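Local coordinates for glutamine amidotransferase domain-containing protein (Streptococcus mutans, PDB 3L7N), which is probably a class I glutamine amidotransferase, expected to release ammonia from glutamine for transfer to an acceptor that is not identified, at residues Q56-T61 with V90-Q95. Residues are numbered along the deposited sequence; the frame is centred on the assembly and turned at random.
Sequences QSPSST and VCLGAQ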
loop_
_atom_site.group_PDB
_atom_site.type_symbol
_atom_site.label_atom_id
_atom_site.label_comp_id
_atom_site.label_asym_id
_atom_site.label_seq_id
_atom_site.Cartn_x
_atom_site.Cartn_y
_atom_site.Cartn_z
ATOM N N GLN A 56 -4.315 -9.716 -6.641
ATOM C CA GLN A 56 -3.389 -10.143 -7.720
ATOM C C GLN A 56 -1.954 -10.001 -7.252
ATOM O O GLN A 56 -1.661 -9.360 -6.186
ATOM C CB GLN A 56 -3.574 -9.301 -8.982
ATOM C CG GLN A 56 -4.995 -9.186 -9.470
ATOM C CD GLN A 56 -5.812 -8.068 -8.734
ATOM O OE1 GLN A 56 -5.396 -7.523 -7.688
ATOM N NE2 GLN A 56 -6.964 -7.772 -9.261
ATOM N N SER A 57 -1.055 -10.581 -8.024
ATOM C CA SER A 57 0.381 -10.311 -7.889
ATOM C C SER A 57 0.770 -9.436 -9.086
ATOM O O SER A 57 -0.026 -9.340 -10.081
ATOM C CB SER A 57 1.181 -11.648 -7.925
ATOM O OG SER A 57 1.396 -12.085 -9.293
ATOM N N PRO A 58 2.023 -8.838 -9.071
ATOM C CA PRO A 58 2.416 -8.072 -10.274
ATOM C C PRO A 58 2.581 -8.962 -11.470
ATOM O O PRO A 58 2.828 -8.485 -12.540
ATOM C CB PRO A 58 3.735 -7.471 -9.888
ATOM C CG PRO A 58 3.698 -7.397 -8.465
ATOM C CD PRO A 58 2.925 -8.561 -7.954
ATOM N N SER A 59 2.456 -10.256 -11.299
ATOM C CA SER A 59 2.620 -11.130 -12.464
ATOM C C SER A 59 1.407 -11.932 -12.802
ATOM O O SER A 59 1.414 -12.631 -13.790
ATOM C CB SER A 59 3.836 -12.058 -12.319
ATOM O OG SER A 59 3.664 -12.904 -11.208
ATOM N N SER A 60 0.354 -11.827 -11.984
ATOM C CA SER A 60 -0.981 -12.368 -12.347
ATOM C C SER A 60 -1.367 -12.136 -13.799
ATOM O O SER A 60 -1.066 -11.046 -14.441
ATOM C CB SER A 60 -2.053 -11.818 -11.451
ATOM O OG SER A 60 -1.809 -12.135 -10.111
ATOM N N THR A 61 -2.042 -13.109 -14.326
ATOM C CA THR A 61 -2.270 -13.179 -15.704
ATOM C C THR A 61 -3.748 -12.771 -16.008
ATOM O O THR A 61 -4.577 -12.832 -15.129
ATOM C CB THR A 61 -1.965 -14.594 -16.184
ATOM O OG1 THR A 61 -1.829 -14.584 -17.574
ATOM C CG2 THR A 61 -3.116 -15.603 -15.776
ATOM N N VAL A 90 0.454 0.782 -2.289
ATOM C CA VAL A 90 0.182 0.008 -1.038
ATOM C C VAL A 90 0.020 -1.500 -1.368
ATOM O O VAL A 90 -0.616 -1.828 -2.323
ATOM C CB VAL A 90 -1.092 0.499 -0.426
ATOM C CG1 VAL A 90 -1.438 -0.258 0.799
ATOM C CG2 VAL A 90 -0.998 1.944 -0.144
ATOM N N CYS A 91 0.639 -2.365 -0.600
ATOM C CA CYS A 91 0.685 -3.782 -0.880
ATOM C C CYS A 91 0.859 -4.047 -2.358
ATOM O O CYS A 91 1.867 -3.714 -2.877
ATOM C CB CYS A 91 -0.412 -4.564 -0.121
ATOM S SG CYS A 91 -1.406 -5.781 -0.904
ATOM N N LEU A 92 -0.099 -4.603 -3.061
ATOM C CA LEU A 92 0.137 -4.826 -4.510
ATOM C C LEU A 92 0.606 -3.535 -5.209
ATOM O O LEU A 92 1.550 -3.553 -5.960
ATOM C CB LEU A 92 -1.069 -5.439 -5.206
ATOM C CG LEU A 92 -1.080 -5.316 -6.730
ATOM C CD1 LEU A 92 0.001 -6.125 -7.354
ATOM C CD2 LEU A 92 -2.423 -5.713 -7.292
ATOM N N GLY A 93 0.031 -2.421 -4.852
ATOM C CA GLY A 93 0.517 -1.158 -5.363
ATOM C C GLY A 93 2.029 -0.918 -5.112
ATOM O O GLY A 93 2.715 -0.336 -5.956
ATOM N N ALA A 94 2.537 -1.376 -3.937
ATOM C CA ALA A 94 3.949 -1.167 -3.559
ATOM C C ALA A 94 4.868 -2.096 -4.388
ATOM O O ALA A 94 5.945 -1.726 -4.759
ATOM C CB ALA A 94 4.125 -1.391 -2.193
ATOM N N GLN A 95 4.332 -3.246 -4.781
ATOM C CA GLN A 95 5.043 -4.200 -5.580
ATOM C C GLN A 95 5.099 -3.801 -7.033
ATOM O O GLN A 95 6.101 -4.075 -7.713
ATOM C CB GLN A 95 4.428 -5.585 -5.396
ATOM C CG GLN A 95 4.560 -6.046 -3.953
ATOM C CD GLN A 95 3.564 -7.158 -3.507
ATOM O OE1 GLN A 95 3.073 -7.966 -4.312
ATOM N NE2 GLN A 95 3.319 -7.216 -2.192
#
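L92 and Q95, one helical turn apart, meet the loop 56-61 through Q56, the S57-P58 peptide and the proline ring. The second segment leaves strand 86-90 at V90, which pairs through its backbone with L51, and C91 then takes the N-cap position with a positive phi of 39° at the sharp turn from strand to helix. L92 follows and does most of the touching. With CG anti to the backbone N (chi1 162°), its branched end is carried out toward the loop, where the two methyls divide the work. CD2 comes up to the side-chain oxygen OE1 of Q56 at 3.5 Å. CD1 lies against the S57-P58 peptide and 3.9 Å from CD of P58. A turn later, Q95 presents CB to CG of P58 at 3.6 Å, the two side chains crossing nearly at right angles; L96 and V99 of the same helix also touch the proline. No hydrogen bond joins the segments, so the fit is one of van der Waals contact. The loop is braced internally: in the type I turn S57-S60, the S57 N-H points almost straight at S60 OG (2.7 Å, 171°), and S57 OG takes the S59 N-H in an ST turn. Strand 86-90, the turn at C91 and helix 92-100, with G89 and G93 two residues to either side of the cysteine, are consistent with the nucleophile elbow of class I glutamine amidotransferases, in which the cysteine is the nucleophile.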